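Local coordinates for protein sortase B (Streptococcus pyogenes, PDB 3PSQ) that is a class B sortase involved in pilus assembly, probably acting as a cysteine transpeptidase at the cell surface, at residues E68-R80 with S90-F103. Numbering follows the deposited sequence.
Sequences EYSLSGSVFLDYR and SLIYAHHMAGNVMF. With ZN (zinc ion), chain L; ZN (zinc ion), chain R; ACY (acetic acid), chain H.
V75 makes the tight centre of this contact, its branched side chain filling the cleft between strand and helix with two methyls. With CG1 anti to the backbone N (chi1 176°), CG1 is set against I92 CG2 at 3.3 Å, and CG2 against A94 CB, M102 SD and the face of the F103 ring, a CH-pi contact 4.1 Å from its centroid. A98 CB packs on S72 O and S74 N, the small methyl letting the backbone at S72-S74 come close. Antiparallel pairing holds the backbones: F76 and Y93 form a hydrogen-bonded pair, F76 N to Y93 O and Y93 N to F76 O, and D78 N reaches L91 O at 2.7 Å.

On the sheet face bearing F76 and Y93, F76 offers a flat ring face to Y93 CB, and its CE2 approaches H95 CD2 at 3.4 Å. The three form an aromatic cluster around H95, the predicted catalytic histidine, whose ND1 binds a zinc ion and whose NE2 is hydrogen-bonded to N57 O.

The far end is looser: M97 and V101 are exposed, and V101 CG2 merely brushes S72 CB at 3.8 Å.

Strand 76-77 lies between strands 48-53 and 89-93, antiparallel to the latter, which is flanked by 184-190, and helix 96-102 carries H96 to the zinc shared with C190 and D192.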
loop_
_atom_site.group_PDB
_atom_site.type_symbol
_atom_site.label_atom_id
_atom_site.label_comp_id
_atom_site.label_asym_id
_atom_site.label_seq_id
_atom_site.Cartn_x
_atom_site.Cartn_y
_atom_site.Cartn_z
ATOM N N GLU A 68 2.725 21.001 0.827
ATOM C CA GLU A 68 2.531 22.095 -0.105
ATOM C C GLU A 68 1.943 21.606 -1.404
ATOM O O GLU A 68 1.867 20.400 -1.669
ATOM C CB GLU A 68 3.859 22.808 -0.399
ATOM C CG GLU A 68 4.390 23.671 0.747
ATOM C CD GLU A 68 5.588 24.495 0.313
ATOM O OE1 GLU A 68 6.461 23.937 -0.394
ATOM O OE2 GLU A 68 5.659 25.709 0.652
ATOM N N TYR A 69 1.575 22.559 -2.243
ATOM C CA TYR A 69 1.078 22.229 -3.540
ATOM C C TYR A 69 2.114 21.392 -4.283
ATOM O O TYR A 69 3.300 21.640 -4.176
ATOM C CB TYR A 69 0.719 23.497 -4.339
ATOM C CG TYR A 69 0.336 23.158 -5.747
ATOM C CD1 TYR A 69 -0.902 22.611 -6.022
ATOM C CD2 TYR A 69 1.235 23.315 -6.798
ATOM C CE1 TYR A 69 -1.274 22.262 -7.299
ATOM C CE2 TYR A 69 0.869 22.946 -8.099
ATOM C CZ TYR A 69 -0.389 22.426 -8.329
ATOM O OH TYR A 69 -0.764 22.038 -9.591
ATOM N N SER A 70 1.648 20.427 -5.064
ATOM C CA SER A 70 2.513 19.600 -5.859
ATOM C C SER A 70 1.801 19.117 -7.126
ATOM O O SER A 70 0.638 18.703 -7.040
ATOM C CB SER A 70 2.925 18.362 -5.059
ATOM O OG SER A 70 3.321 17.362 -5.981
ATOM N N LEU A 71 2.491 19.125 -8.276
ATOM C CA LEU A 71 1.935 18.559 -9.511
ATOM C C LEU A 71 1.809 17.042 -9.454
ATOM O O LEU A 71 1.003 16.460 -10.176
ATOM C CB LEU A 71 2.733 18.965 -10.777
ATOM C CG LEU A 71 2.692 20.463 -11.142
ATOM C CD1 LEU A 71 3.874 20.946 -11.910
ATOM C CD2 LEU A 71 1.396 20.814 -11.916
ATOM N N SER A 72 2.583 16.377 -8.608
ATOM C CA SER A 72 2.416 14.932 -8.613
ATOM C C SER A 72 1.729 14.363 -7.393
ATOM O O SER A 72 1.221 13.276 -7.485
ATOM C CB SER A 72 3.716 14.181 -8.928
ATOM O OG SER A 72 4.844 14.834 -8.397
ATOM N N GLY A 73 1.711 15.088 -6.278
ATOM C CA GLY A 73 1.055 14.602 -5.072
ATOM C C GLY A 73 1.822 13.473 -4.373
ATOM O O GLY A 73 3.002 13.281 -4.657
ATOM N N SER A 74 1.169 12.718 -3.476
ATOM C CA SER A 74 1.911 11.777 -2.588
ATOM C C SER A 74 1.191 10.447 -2.432
ATOM O O SER A 74 -0.022 10.357 -2.654
ATOM C CB SER A 74 2.086 12.362 -1.185
ATOM O OG SER A 74 2.630 13.662 -1.170
ATOM N N VAL A 75 1.935 9.421 -2.040
ATOM C CA VAL A 75 1.377 8.159 -1.612
ATOM C C VAL A 75 0.865 8.254 -0.172
ATOM O O VAL A 75 1.512 8.848 0.677
ATOM C CB VAL A 75 2.426 7.023 -1.710
ATOM C CG1 VAL A 75 1.800 5.739 -1.160
ATOM C CG2 VAL A 75 2.869 6.860 -3.203
ATOM N N PHE A 76 -0.308 7.678 0.092
ATOM C CA PHE A 76 -1.025 7.931 1.362
ATOM C C PHE A 76 -1.703 6.668 1.923
ATOM O O PHE A 76 -2.235 5.860 1.177
ATOM C CB PHE A 76 -2.073 9.035 1.151
ATOM C CG PHE A 76 -3.147 8.671 0.146
ATOM C CD1 PHE A 76 -4.328 8.067 0.560
ATOM C CD2 PHE A 76 -2.953 8.898 -1.225
ATOM C CE1 PHE A 76 -5.339 7.768 -0.386
ATOM C CE2 PHE A 76 -3.948 8.583 -2.152
ATOM C CZ PHE A 76 -5.104 7.959 -1.749
ATOM N N LEU A 77 -1.690 6.529 3.243
ATOM C CA LEU A 77 -2.484 5.535 3.925
ATOM C C LEU A 77 -3.941 5.962 3.899
ATOM O O LEU A 77 -4.261 7.113 4.209
ATOM C CB LEU A 77 -2.030 5.405 5.390
ATOM C CG LEU A 77 -2.816 4.398 6.261
ATOM C CD1 LEU A 77 -2.640 2.970 5.735
ATOM C CD2 LEU A 77 -2.416 4.430 7.715
ATOM N N ASP A 78 -4.831 5.032 3.581
ATOM C CA ASP A 78 -6.256 5.319 3.614
ATOM C C ASP A 78 -6.666 6.083 4.903
ATOM O O ASP A 78 -6.278 5.661 6.009
ATOM C CB ASP A 78 -7.051 4.013 3.463
ATOM C CG ASP A 78 -8.542 4.253 3.324
ATOM O OD1 ASP A 78 -9.198 4.647 4.298
ATOM O OD2 ASP A 78 -9.072 4.066 2.227
ATOM N N TYR A 79 -7.459 7.163 4.759
ATOM C CA TYR A 79 -7.889 7.952 5.883
ATOM C C TYR A 79 -8.647 7.176 6.968
ATOM O O TYR A 79 -8.742 7.658 8.104
ATOM C CB TYR A 79 -8.703 9.188 5.474
ATOM C CG TYR A 79 -10.200 8.949 5.290
ATOM C CD1 TYR A 79 -11.131 9.244 6.316
ATOM C CD2 TYR A 79 -10.683 8.399 4.101
ATOM C CE1 TYR A 79 -12.491 9.022 6.126
ATOM C CE2 TYR A 79 -12.026 8.181 3.900
ATOM C CZ TYR A 79 -12.928 8.490 4.909
ATOM O OH TYR A 79 -14.251 8.229 4.653
ATOM N N ARG A 80 -9.175 6.008 6.633
ATOM C CA ARG A 80 -9.992 5.249 7.583
ATOM C C ARG A 80 -9.154 4.265 8.397
ATOM O O ARG A 80 -9.684 3.598 9.237
ATOM C CB ARG A 80 -11.093 4.463 6.870
ATOM C CG ARG A 80 -12.196 5.324 6.277
ATOM C CD ARG A 80 -12.935 4.584 5.169
ATOM N NE ARG A 80 -12.113 4.328 3.994
ATOM C CZ ARG A 80 -12.603 4.000 2.793
ATOM N NH1 ARG A 80 -13.922 3.895 2.607
ATOM N NH2 ARG A 80 -11.780 3.762 1.762
ATOM N N SER A 90 -4.675 -2.551 5.919
ATOM C CA SER A 90 -4.194 -1.207 5.736
ATOM C C SER A 90 -3.907 -1.000 4.248
ATOM O O SER A 90 -3.156 -1.770 3.636
ATOM C CB SER A 90 -2.964 -0.969 6.595
ATOM O OG SER A 90 -3.291 -1.139 7.974
ATOM N N LEU A 91 -4.550 0.025 3.677
ATOM C CA LEU A 91 -4.439 0.338 2.251
ATOM C C LEU A 91 -3.577 1.592 2.054
ATOM O O LEU A 91 -3.883 2.713 2.559
ATOM C CB LEU A 91 -5.816 0.525 1.624
ATOM C CG LEU A 91 -5.832 0.845 0.121
ATOM C CD1 LEU A 91 -5.183 -0.242 -0.799
ATOM C CD2 LEU A 91 -7.245 1.168 -0.291
ATOM N N ILE A 92 -2.463 1.369 1.386
ATOM C CA ILE A 92 -1.588 2.451 0.965
ATOM C C ILE A 92 -1.775 2.644 -0.552
ATOM O O ILE A 92 -1.617 1.714 -1.354
ATOM C CB ILE A 92 -0.109 2.171 1.314
ATOM C CG1 ILE A 92 0.042 2.044 2.837
ATOM C CG2 ILE A 92 0.793 3.290 0.739
ATOM C CD1 ILE A 92 1.460 1.762 3.349
ATOM N N TYR A 93 -2.162 3.851 -0.922
ATOM C CA TYR A 93 -2.649 4.128 -2.257
ATOM C C TYR A 93 -1.901 5.329 -2.851
ATOM O O TYR A 93 -1.321 6.160 -2.114
ATOM C CB TYR A 93 -4.186 4.416 -2.177
ATOM C CG TYR A 93 -4.862 4.430 -3.509
ATOM C CD1 TYR A 93 -5.219 3.248 -4.134
ATOM C CD2 TYR A 93 -5.104 5.645 -4.168
ATOM C CE1 TYR A 93 -5.806 3.241 -5.398
ATOM C CE2 TYR A 93 -5.697 5.653 -5.425
ATOM C CZ TYR A 93 -6.053 4.456 -6.038
ATOM O OH TYR A 93 -6.655 4.464 -7.294
ATOM N N ALA A 94 -1.855 5.382 -4.184
ATOM C CA ALA A 94 -1.409 6.592 -4.913
ATOM C C ALA A 94 -2.390 6.868 -6.030
ATOM O O ALA A 94 -2.815 5.944 -6.708
ATOM C CB ALA A 94 0.042 6.452 -5.467
ATOM N N HIS A 95 -2.798 8.130 -6.174
ATOM C CA HIS A 95 -3.586 8.536 -7.324
ATOM C C HIS A 95 -2.740 8.499 -8.602
ATOM O O HIS A 95 -1.541 8.195 -8.579
ATOM C CB HIS A 95 -4.187 9.937 -7.096
ATOM C CG HIS A 95 -5.344 9.929 -6.147
ATOM N ND1 HIS A 95 -6.629 9.622 -6.548
ATOM C CD2 HIS A 95 -5.410 10.172 -4.815
ATOM C CE1 HIS A 95 -7.435 9.677 -5.504
ATOM N NE2 HIS A 95 -6.718 9.985 -4.442
ATOM N N HIS A 96 -3.374 8.792 -9.728
ATOM C CA HIS A 96 -2.728 8.587 -11.018
ATOM C C HIS A 96 -1.325 9.172 -11.139
ATOM O O HIS A 96 -0.394 8.462 -11.547
ATOM C CB HIS A 96 -3.639 9.110 -12.150
ATOM C CG HIS A 96 -2.951 9.281 -13.475
ATOM N ND1 HIS A 96 -2.757 8.235 -14.350
ATOM C CD2 HIS A 96 -2.469 10.385 -14.097
ATOM C CE1 HIS A 96 -2.169 8.681 -15.454
ATOM N NE2 HIS A 96 -1.981 9.983 -15.322
ATOM N N MET A 97 -1.145 10.455 -10.830
ATOM C CA MET A 97 0.183 11.048 -10.974
ATOM C C MET A 97 1.227 10.450 -10.014
ATOM O O MET A 97 2.281 9.986 -10.481
ATOM C CB MET A 97 0.176 12.591 -10.880
ATOM C CG MET A 97 -0.522 13.308 -12.056
ATOM S SD MET A 97 0.267 13.031 -13.690
ATOM C CE MET A 97 2.017 12.894 -13.205
ATOM N N ALA A 98 0.952 10.497 -8.699
ATOM C CA ALA A 98 1.836 9.914 -7.710
ATOM C C ALA A 98 2.111 8.427 -7.956
ATOM O O ALA A 98 3.183 7.930 -7.629
ATOM C CB ALA A 98 1.314 10.117 -6.307
ATOM N N GLY A 99 1.147 7.719 -8.527
ATOM C CA GLY A 99 1.329 6.316 -8.790
ATOM C C GLY A 99 2.347 6.124 -9.901
ATOM O O GLY A 99 3.278 5.309 -9.763
ATOM N N ASN A 100 2.155 6.845 -11.017
ATOM C CA ASN A 100 3.130 6.865 -12.093
ATOM C C ASN A 100 4.505 7.347 -11.620
ATOM O O ASN A 100 5.503 6.784 -12.005
ATOM C CB ASN A 100 2.646 7.728 -13.274
ATOM C CG ASN A 100 1.779 6.940 -14.264
ATOM O OD1 ASN A 100 2.289 6.345 -15.201
ATOM N ND2 ASN A 100 0.462 6.944 -14.052
ATOM N N VAL A 101 4.557 8.364 -10.771
ATOM C CA VAL A 101 5.848 8.871 -10.299
ATOM C C VAL A 101 6.557 7.955 -9.259
ATOM O O VAL A 101 7.777 7.734 -9.351
ATOM C CB VAL A 101 5.730 10.313 -9.779
ATOM C CG1 VAL A 101 7.082 10.822 -9.239
ATOM C CG2 VAL A 101 5.197 11.259 -10.930
ATOM N N MET A 102 5.790 7.397 -8.304
ATOM C CA MET A 102 6.387 6.709 -7.168
ATOM C C MET A 102 6.212 5.188 -7.141
ATOM O O MET A 102 7.095 4.473 -6.654
ATOM C CB MET A 102 5.928 7.346 -5.855
ATOM C CG MET A 102 6.230 8.833 -5.788
ATOM S SD MET A 102 5.351 9.698 -4.461
ATOM C CE MET A 102 6.219 9.047 -3.032
ATOM N N PHE A 103 5.097 4.710 -7.681
ATOM C CA PHE A 103 4.741 3.296 -7.695
ATOM C C PHE A 103 4.818 2.722 -9.103
ATOM O O PHE A 103 4.082 1.799 -9.420
ATOM C CB PHE A 103 3.291 3.095 -7.170
ATOM C CG PHE A 103 3.150 3.014 -5.625
ATOM C CD1 PHE A 103 4.241 2.954 -4.793
ATOM C CD2 PHE A 103 1.874 2.927 -5.032
ATOM C CE1 PHE A 103 4.086 2.835 -3.358
ATOM C CE2 PHE A 103 1.703 2.847 -3.624
ATOM C CZ PHE A 103 2.818 2.785 -2.794
HETATM ZN ZN ZN L . -3.429 6.322 -14.047
HETATM ZN ZN ZN R . -7.462 9.610 -8.301
HETATM C C ACY H . -6.565 7.168 -9.158
HETATM O O ACY H . -7.225 6.727 -8.159
HETATM O OXT ACY H . -6.509 8.387 -9.444
HETATM C CH3 ACY H . -5.753 6.207 -9.993
HETATM O O HOH W 1 -1.889 10.384 -4.694
HETATM O O HOH W 2 -5.680 6.622 -14.012
#